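Local atomic coordinates of thioredoxin-like protein (Bacteroides caccae ATCC 43185, PDB entry 4YOD), a protein that is of unknown detailed function but couples a helical domain to a thioredoxin-like domain and probably acts as an oxidoreductase. Residues Gln58-Tyr63 with Thr97-Lys102; Glu77-Thr82 with Glu114-Pro119. All blocks are in the same frame, centred on the assembly; numbering follows the deposited sequence. Where two conformers were deposited one is given.

Contact 1. Residues Gln58-Tyr63 with Thr97-Lys102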
ATOM      1  N   GLN A  58       1.527  12.813 -17.162  1.00 29.12           N
ATOM      2  CA  GLN A  58       0.089  12.994 -16.974  1.00 27.96           C
ATOM      3  C   GLN A  58      -0.682  11.799 -17.561  1.00 31.13           C
ATOM      4  O   GLN A  58      -1.666  11.368 -16.958  1.00 28.76           O
ATOM      5  CB  GLN A  58      -0.408  14.330 -17.543  1.00 29.66           C
ATOM      6  CG  GLN A  58      -1.864  14.673 -17.180  1.00 33.31           C
ATOM      7  CD  GLN A  58      -2.194  14.500 -15.713  1.00 40.11           C
ATOM      8  OE1 GLN A  58      -1.459  14.939 -14.819  1.00 36.15           O
ATOM      9  NE2 GLN A  58      -3.321  13.857 -15.440  1.00 34.52           N
ATOM     10  N   ALA A  59      -0.193  11.226 -18.682  1.00 29.60           N
ATOM     11  CA  ALA A  59      -0.757  10.013 -19.290  1.00 29.55           C
ATOM     12  C   ALA A  59      -0.642   8.830 -18.308  1.00 30.27           C
ATOM     13  O   ALA A  59      -1.607   8.078 -18.143  1.00 27.73           O
ATOM     14  CB  ALA A  59      -0.033   9.685 -20.592  1.00 30.74           C
ATOM     15  N   TRP A  60       0.510   8.719 -17.605  1.00 27.83           N
ATOM     16  CA  TRP A  60       0.731   7.668 -16.597  1.00 27.82           C
ATOM     17  C   TRP A  60      -0.243   7.844 -15.406  1.00 30.33           C
ATOM     18  O   TRP A  60      -0.815   6.862 -14.958  1.00 29.90           O
ATOM     19  CB  TRP A  60       2.185   7.629 -16.104  1.00 26.63           C
ATOM     20  CG  TRP A  60       2.410   6.583 -15.041  1.00 28.27           C
ATOM     21  CD1 TRP A  60       2.428   6.775 -13.688  1.00 31.32           C
ATOM     22  CD2 TRP A  60       2.491   5.163 -15.246  1.00 27.69           C
ATOM     23  NE1 TRP A  60       2.571   5.563 -13.036  1.00 30.12           N
ATOM     24  CE2 TRP A  60       2.613   4.558 -13.971  1.00 31.31           C
ATOM     25  CE3 TRP A  60       2.515   4.343 -16.393  1.00 29.01           C
ATOM     26  CZ2 TRP A  60       2.759   3.172 -13.809  1.00 29.97           C
ATOM     27  CZ3 TRP A  60       2.664   2.975 -16.234  1.00 29.33           C
ATOM     28  CH2 TRP A  60       2.780   2.401 -14.956  1.00 29.35           C
ATOM     29  N   VAL A  61      -0.414   9.084 -14.911  1.00 28.55           N
ATOM     30  CA  VAL A  61      -1.312   9.430 -13.793  1.00 28.64           C
ATOM     31  C   VAL A  61      -2.772   9.019 -14.144  1.00 32.41           C
ATOM     32  O   VAL A  61      -3.436   8.369 -13.328  1.00 31.47           O
ATOM     33  CB  VAL A  61      -1.178  10.943 -13.442  1.00 32.21           C
ATOM     34  CG1 VAL A  61      -2.333  11.463 -12.573  1.00 33.36           C
ATOM     35  CG2 VAL A  61       0.153  11.219 -12.780  1.00 31.60           C
ATOM     36  N   ASP A  62      -3.248   9.400 -15.348  1.00 30.20           N
ATOM     37  CA  ASP A  62      -4.589   9.063 -15.843  1.00 30.15           C
ATOM     38  C   ASP A  62      -4.773   7.533 -15.994  1.00 31.82           C
ATOM     39  O   ASP A  62      -5.850   7.028 -15.701  1.00 31.37           O
ATOM     40  CB  ASP A  62      -4.892   9.778 -17.151  1.00 31.89           C
ATOM     41  CG  ASP A  62      -5.105  11.275 -16.962  1.00 43.37           C
ATOM     42  OD1 ASP A  62      -5.482  11.687 -15.838  1.00 44.58           O
ATOM     43  OD2 ASP A  62      -4.876  12.030 -17.930  1.00 49.72           O
ATOM     44  N   TYR A  63      -3.715   6.809 -16.379  1.00 27.35           N
ATOM     45  CA  TYR A  63      -3.733   5.346 -16.469  1.00 24.90           C
ATOM     46  C   TYR A  63      -3.939   4.724 -15.084  1.00 29.36           C
ATOM     47  O   TYR A  63      -4.801   3.861 -14.929  1.00 27.98           O
ATOM     48  CB  TYR A  63      -2.413   4.838 -17.073  1.00 24.85           C
ATOM     49  CG  TYR A  63      -2.328   3.337 -17.259  1.00 25.45           C
ATOM     50  CD1 TYR A  63      -3.196   2.670 -18.129  1.00 26.99           C
ATOM     51  CD2 TYR A  63      -1.304   2.599 -16.667  1.00 26.11           C
ATOM     52  CE1 TYR A  63      -3.103   1.291 -18.323  1.00 24.35           C
ATOM     53  CE2 TYR A  63      -1.145   1.237 -16.930  1.00 26.16           C
ATOM     54  CZ  TYR A  63      -2.049   0.587 -17.756  1.00 29.60           C
ATOM     55  OH  TYR A  63      -1.896  -0.764 -17.988  1.00 28.94           O
ATOM     56  N   THR A  97       9.148   2.735 -15.069  1.00 25.53           N
ATOM     57  CA  THR A  97       9.171   2.036 -13.775  1.00 24.64           C
ATOM     58  C   THR A  97       9.411   3.030 -12.630  1.00 28.01           C
ATOM     59  O   THR A  97       8.920   2.801 -11.512  1.00 28.36           O
ATOM     60  CB  THR A  97      10.177   0.871 -13.737  1.00 26.90           C
ATOM     61  OG1 THR A  97      11.490   1.312 -14.092  1.00 25.56           O
ATOM     62  CG2 THR A  97       9.741  -0.297 -14.605  1.00 28.23           C
ATOM     63  N   ASP A  98      10.137   4.123 -12.904  1.00 26.30           N
ATOM     64  CA  ASP A  98      10.363   5.182 -11.906  1.00 27.95           C
ATOM     65  C   ASP A  98       9.043   5.915 -11.624  1.00 30.43           C
ATOM     66  O   ASP A  98       8.753   6.203 -10.458  1.00 30.29           O
ATOM     67  CB  ASP A  98      11.450   6.156 -12.349  1.00 32.29           C
ATOM     68  CG  ASP A  98      11.678   7.288 -11.368  1.00 50.28           C
ATOM     69  OD1 ASP A  98      12.232   7.021 -10.271  1.00 52.32           O
ATOM     70  OD2 ASP A  98      11.256   8.431 -11.672  1.00 60.14           O
ATOM     71  N   LEU A  99       8.221   6.180 -12.670  1.00 27.80           N
ATOM     72  CA  LEU A  99       6.887   6.769 -12.478  1.00 27.30           C
ATOM     73  C   LEU A  99       5.990   5.847 -11.634  1.00 29.61           C
ATOM     74  O   LEU A  99       5.226   6.342 -10.811  1.00 29.50           O
ATOM     75  CB  LEU A  99       6.181   7.055 -13.812  1.00 27.35           C
ATOM     76  CG  LEU A  99       6.707   8.223 -14.673  1.00 31.49           C
ATOM     77  CD1 LEU A  99       5.813   8.425 -15.856  1.00 30.45           C
ATOM     78  CD2 LEU A  99       6.793   9.539 -13.887  1.00 35.10           C
ATOM     79  N   ALA A 100       6.069   4.508 -11.861  1.00 26.37           N
ATOM     80  CA  ALA A 100       5.307   3.501 -11.094  1.00 26.12           C
ATOM     81  C   ALA A 100       5.677   3.573  -9.613  1.00 29.34           C
ATOM     82  O   ALA A 100       4.788   3.542  -8.780  1.00 30.06           O
ATOM     83  CB  ALA A 100       5.566   2.107 -11.637  1.00 26.59           C
ATOM     84  N   ASP A 101       6.964   3.761  -9.287  1.00 26.64           N
ATOM     85  CA  ASP A 101       7.434   3.925  -7.901  1.00 26.67           C
ATOM     86  C   ASP A 101       6.829   5.233  -7.327  1.00 32.12           C
ATOM     87  O   ASP A 101       6.089   5.194  -6.335  1.00 32.96           O
ATOM     88  CB  ASP A 101       8.987   3.939  -7.875  1.00 28.25           C
ATOM     89  CG  ASP A 101       9.682   4.179  -6.542  1.00 41.18           C
ATOM     90  OD1 ASP A 101       8.989   4.260  -5.510  1.00 42.61           O
ATOM     91  OD2 ASP A 101      10.927   4.208  -6.522  1.00 49.41           O
ATOM     92  N   LYS A 102       7.077   6.374  -8.008  1.00 28.81           N
ATOM     93  CA  LYS A 102       6.596   7.698  -7.600  1.00 28.54           C
ATOM     94  C   LYS A 102       5.093   7.731  -7.259  1.00 31.07           C
ATOM     95  O   LYS A 102       4.718   8.360  -6.273  1.00 31.20           O
ATOM     96  CB  LYS A 102       6.888   8.735  -8.709  1.00 31.77           C
ATOM     97  CG  LYS A 102       6.537  10.171  -8.352  1.00 39.46           C
ATOM     98  CD  LYS A 102       6.980  11.125  -9.446  1.00 44.28           C
ATOM     99  CE  LYS A 102       6.559  12.551  -9.167  1.00 52.56           C
ATOM    100  NZ  LYS A 102       7.047  13.476 -10.230  1.00 53.80           N
TER
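The indole of W60 lies against one turn of helix 97-102, with L99 over one of its faces and A100 farther along the ring system. CG of W60 stands anti to the backbone N (chi1 178°), which carries the ring out from its own helix toward the other. L99 CB sits over the five-membered ring, 3.9 Å from its centroid and 17° off the ring normal: a CH-pi contact, offset toward the rim rather than centred. Beyond CB the leucine runs back past the tryptophan, the two side chains sliding by each other in opposite directions, and L99 CD1 comes to rest 3.7 Å from W60 CB, at the root of the indole. At the six-membered end, A100 CB approaches W60 CZ2 obliquely, at 3.7 Å. Between these two touches the ring passes over helix backbone, with W60 CE2 4.0 Å from A100 N. The indole NE1 is 3.6 Å from L99 O, near enough to pack but not hydrogen-bonded to it. Outside the pair, W60 also meets W39, I83 of helix 72-85 and I96, while A100 reaches V120 of helix 114-125. Without the indole, as with an alanine here, L99 CB and A100 CB would probably face a gap between helices 53-66 and 90-105. All three touching residues are buried, and within these segments the contact is apolar: one flat aromatic group rests on aliphatic carbon and backbone through van der Waals and CH-pi packing, while the K102-E57 salt bridge between the same two helices of the DUF5106 region lies to one side.

Contact 2. Residues Glu77-Thr82 with Glu114-Pro119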
ATOM      1  N   GLU A  77      -2.941  -7.670 -14.868  1.00 27.61           N
ATOM      2  CA  GLU A  77      -2.547  -8.203 -16.176  0.50 28.03           C
ATOM      3  C   GLU A  77      -2.151  -7.062 -17.135  1.00 30.60           C
ATOM      4  O   GLU A  77      -1.135  -7.164 -17.836  1.00 29.51           O
ATOM      5  CB  GLU A  77      -3.688  -9.042 -16.782  0.50 30.97           C
ATOM      6  CG  GLU A  77      -3.360  -9.664 -18.130  0.50 43.10           C
ATOM      7  CD  GLU A  77      -4.451 -10.546 -18.701  0.50 71.01           C
ATOM      8  OE1 GLU A  77      -4.514 -11.739 -18.320  0.50 70.06           O
ATOM      9  OE2 GLU A  77      -5.240 -10.047 -19.534  0.50 68.91           O
ATOM     10  N   ALA A  78      -2.942  -5.968 -17.162  1.00 26.65           N
ATOM     11  CA  ALA A  78      -2.670  -4.825 -18.035  1.00 26.01           C
ATOM     12  C   ALA A  78      -1.383  -4.094 -17.637  1.00 28.45           C
ATOM     13  O   ALA A  78      -0.588  -3.761 -18.523  1.00 26.88           O
ATOM     14  CB  ALA A  78      -3.839  -3.862 -18.013  1.00 27.09           C
ATOM     15  N   ILE A  79      -1.175  -3.850 -16.314  1.00 25.95           N
ATOM     16  CA  ILE A  79       0.037  -3.200 -15.792  1.00 25.95           C
ATOM     17  C   ILE A  79       1.283  -4.011 -16.225  1.00 25.21           C
ATOM     18  O   ILE A  79       2.233  -3.441 -16.750  1.00 24.60           O
ATOM     19  CB  ILE A  79      -0.019  -3.068 -14.242  1.00 30.53           C
ATOM     20  CG1 ILE A  79      -1.099  -2.088 -13.797  1.00 31.60           C
ATOM     21  CG2 ILE A  79       1.349  -2.622 -13.695  1.00 34.80           C
ATOM     22  CD1 ILE A  79      -1.593  -2.395 -12.354  1.00 37.33           C
ATOM     23  N   ARG A  80       1.256  -5.337 -16.015  1.00 23.52           N
ATOM     24  CA  ARG A  80       2.354  -6.235 -16.407  1.00 23.51           C
ATOM     25  C   ARG A  80       2.658  -6.110 -17.924  1.00 28.94           C
ATOM     26  O   ARG A  80       3.824  -5.905 -18.289  1.00 27.87           O
ATOM     27  CB  ARG A  80       2.038  -7.699 -16.027  1.00 26.31           C
ATOM     28  CG  ARG A  80       3.106  -8.706 -16.478  1.00 35.67           C
ATOM     29  CD  ARG A  80       4.427  -8.475 -15.777  1.00 47.59           C
ATOM     30  NE  ARG A  80       5.522  -9.276 -16.332  1.00 49.56           N
ATOM     31  CZ  ARG A  80       6.014 -10.364 -15.756  1.00 51.14           C
ATOM     32  NH1 ARG A  80       5.500 -10.811 -14.618  1.00 28.20           N
ATOM     33  NH2 ARG A  80       7.026 -11.013 -16.310  1.00 43.07           N
ATOM     34  N   LYS A  81       1.619  -6.213 -18.789  1.00 25.95           N
ATOM     35  CA  LYS A  81       1.806  -6.076 -20.247  1.00 27.20           C
ATOM     36  C   LYS A  81       2.423  -4.725 -20.630  1.00 30.02           C
ATOM     37  O   LYS A  81       3.284  -4.695 -21.503  1.00 28.66           O
ATOM     38  CB  LYS A  81       0.485  -6.244 -21.012  1.00 30.90           C
ATOM     39  CG  LYS A  81       0.033  -7.681 -21.156  1.00 45.04           C
ATOM     40  CD  LYS A  81      -1.297  -7.747 -21.898  1.00 52.60           C
ATOM     41  CE  LYS A  81      -1.985  -9.083 -21.733  1.00 58.45           C
ATOM     42  NZ  LYS A  81      -1.264 -10.175 -22.440  1.00 70.79           N
ATOM     43  N   THR A  82       2.008  -3.624 -19.965  1.00 27.27           N
ATOM     44  CA  THR A  82       2.514  -2.264 -20.248  1.00 27.26           C
ATOM     45  C   THR A  82       4.013  -2.194 -19.923  1.00 30.44           C
ATOM     46  O   THR A  82       4.774  -1.758 -20.781  1.00 30.33           O
ATOM     47  CB  THR A  82       1.686  -1.216 -19.500  1.00 29.94           C
ATOM     48  OG1 THR A  82       0.353  -1.296 -19.995  1.00 25.42           O
ATOM     49  CG2 THR A  82       2.219   0.194 -19.665  1.00 29.22           C
ATOM     50  N   GLU A 114      -0.279  -0.945  -3.459  1.00 26.75           N
ATOM     51  CA  GLU A 114       0.678  -2.037  -3.517  1.00 26.77           C
ATOM     52  C   GLU A 114       0.218  -3.147  -4.450  1.00 29.50           C
ATOM     53  O   GLU A 114       1.066  -3.776  -5.079  1.00 29.53           O
ATOM     54  CB  GLU A 114       0.927  -2.570  -2.127  1.00 29.41           C
ATOM     55  CG  GLU A 114       2.018  -3.602  -2.056  1.00 37.34           C
ATOM     56  CD  GLU A 114       2.198  -4.120  -0.649  1.00 54.24           C
ATOM     57  OE1 GLU A 114       2.867  -3.413   0.139  1.00 38.96           O
ATOM     58  OE2 GLU A 114       1.660  -5.211  -0.328  1.00 39.28           O
ATOM     59  N   GLU A 115      -1.094  -3.368  -4.575  1.00 24.97           N
ATOM     60  CA  GLU A 115      -1.603  -4.380  -5.506  1.00 25.38           C
ATOM     61  C   GLU A 115      -1.365  -3.953  -6.986  1.00 29.04           C
ATOM     62  O   GLU A 115      -1.292  -4.814  -7.855  1.00 28.90           O
ATOM     63  CB  GLU A 115      -3.077  -4.697  -5.249  1.00 27.42           C
ATOM     64  CG  GLU A 115      -3.312  -5.584  -4.016  1.00 32.25           C
ATOM     65  CD  GLU A 115      -2.577  -6.913  -3.956  1.00 46.88           C
ATOM     66  OE1 GLU A 115      -2.619  -7.672  -4.952  1.00 38.41           O
ATOM     67  OE2 GLU A 115      -1.988  -7.212  -2.891  1.00 40.68           O
ATOM     68  N   PHE A 116      -1.190  -2.647  -7.264  1.00 24.62           N
ATOM     69  CA  PHE A 116      -0.855  -2.238  -8.628  1.00 23.98           C
ATOM     70  C   PHE A 116       0.667  -2.225  -8.808  1.00 27.69           C
ATOM     71  O   PHE A 116       1.157  -2.426  -9.912  1.00 26.63           O
ATOM     72  CB  PHE A 116      -1.449  -0.856  -8.961  1.00 25.88           C
ATOM     73  CG  PHE A 116      -2.954  -0.680  -9.040  1.00 28.23           C
ATOM     74  CD1 PHE A 116      -3.805  -1.783  -9.086  1.00 31.19           C
ATOM     75  CD2 PHE A 116      -3.516   0.590  -9.136  1.00 31.49           C
ATOM     76  CE1 PHE A 116      -5.193  -1.611  -9.172  1.00 33.66           C
ATOM     77  CE2 PHE A 116      -4.906   0.756  -9.225  1.00 35.58           C
ATOM     78  CZ  PHE A 116      -5.728  -0.345  -9.228  1.00 33.58           C
ATOM     79  N   TYR A 117       1.430  -1.979  -7.727  1.00 25.20           N
ATOM     80  CA  TYR A 117       2.881  -1.935  -7.820  1.00 24.16           C
ATOM     81  C   TYR A 117       3.519  -3.343  -7.914  1.00 26.21           C
ATOM     82  O   TYR A 117       4.534  -3.491  -8.601  1.00 24.63           O
ATOM     83  CB  TYR A 117       3.470  -1.142  -6.645  1.00 25.16           C
ATOM     84  CG  TYR A 117       4.929  -0.806  -6.837  1.00 26.00           C
ATOM     85  CD1 TYR A 117       5.363  -0.094  -7.958  1.00 26.00           C
ATOM     86  CD2 TYR A 117       5.876  -1.188  -5.900  1.00 26.71           C
ATOM     87  CE1 TYR A 117       6.712   0.191  -8.151  1.00 25.39           C
ATOM     88  CE2 TYR A 117       7.216  -0.837  -6.045  1.00 27.21           C
ATOM     89  CZ  TYR A 117       7.631  -0.148  -7.171  1.00 29.45           C
ATOM     90  OH  TYR A 117       8.977   0.091  -7.324  1.00 32.16           O
ATOM     91  N   ILE A 118       2.937  -4.372  -7.244  1.00 23.48           N
ATOM     92  CA  ILE A 118       3.453  -5.761  -7.284  1.00 22.21           C
ATOM     93  C   ILE A 118       3.641  -6.266  -8.759  1.00 27.67           C
ATOM     94  O   ILE A 118       4.774  -6.673  -9.042  1.00 25.61           O
ATOM     95  CB  ILE A 118       2.603  -6.709  -6.413  1.00 25.24           C
ATOM     96  CG1 ILE A 118       2.956  -6.478  -4.906  1.00 26.37           C
ATOM     97  CG2 ILE A 118       2.784  -8.193  -6.804  1.00 25.62           C
ATOM     98  CD1 ILE A 118       1.877  -6.982  -3.902  1.00 31.77           C
ATOM     99  N   PRO A 119       2.663  -6.173  -9.730  1.00 25.70           N
ATOM    100  CA  PRO A 119       2.975  -6.592 -11.122  1.00 25.77           C
ATOM    101  C   PRO A 119       4.120  -5.777 -11.766  1.00 28.44           C
ATOM    102  O   PRO A 119       4.846  -6.338 -12.583  1.00 27.66           O
ATOM    103  CB  PRO A 119       1.653  -6.394 -11.883  1.00 28.10           C
ATOM    104  CG  PRO A 119       0.815  -5.521 -11.025  1.00 31.39           C
ATOM    105  CD  PRO A 119       1.246  -5.772  -9.601  1.00 26.66           C
TER
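I79 reaches from helix 77-82 into the angle between F116 and P119. Its CG1 is anti to the carbonyl carbon (chi1 -68°), and the CD1 end of that branch extends to 3.7 Å from F116 CB. CD1 takes the F116 side, CG2 the P119 side, and both also rest against F116 O, CD1 at 3.7 Å. F116 has its own CG anti to the carbonyl carbon (chi1 -66°), so that CB and the base of the ring meet the isoleucine; the two side chains cross at about a right angle, and CD1 of I79 meets the ring obliquely, 4.0 Å from F116 CG. I79 CG2 packs 4.0 Å from P119 CG. R80 borders the apolar patch with its aliphatic part: a bend in its chain brings CD to 3.9 Å from P119 O, and beyond it NE forms a salt bridge with D84. P119 kinks its helix, because a proline N has no hydrogen to give to the turn before; the carbonyl left over at E115 O instead accepts a bond from Q76 NE2 of helix 72-85. The short segments approach to 8.8 Å between axes and cross at -38°, their directions more parallel than antiparallel. Around them, F116 goes on to L72 and A75 of helix 72-85 and to L104 of helix 90-105, and Y117 packs on A100 of that helix. At the start of helix 114-125, E114 forms a salt bridge with K272 on strand 269-272, linking the helical bundle to the thioredoxin-like sheet.

Overall arrangement
Contacts 1 and 2 are both buried, lie about 12 Å apart between centres, and pair four helices of the helical region in alternation along the chain: 53-66 with 90-105, then 72-85 with 114-125. Contact 1 rests on an aromatic face against a neighbouring helix; contact 2 sets a branched isoleucine between a phenylalanine and a proline, with R80 as its partly exposed border, and its second helix also reaches the thioredoxin-like sheet. The two are joined crosswise: Y63 OH lies 3.1 Å from T82 OG1, a probable hydrogen bond between helices 53-66 and 72-85, and Y117 touches D101. Both lie in the same buried interior of the helical region.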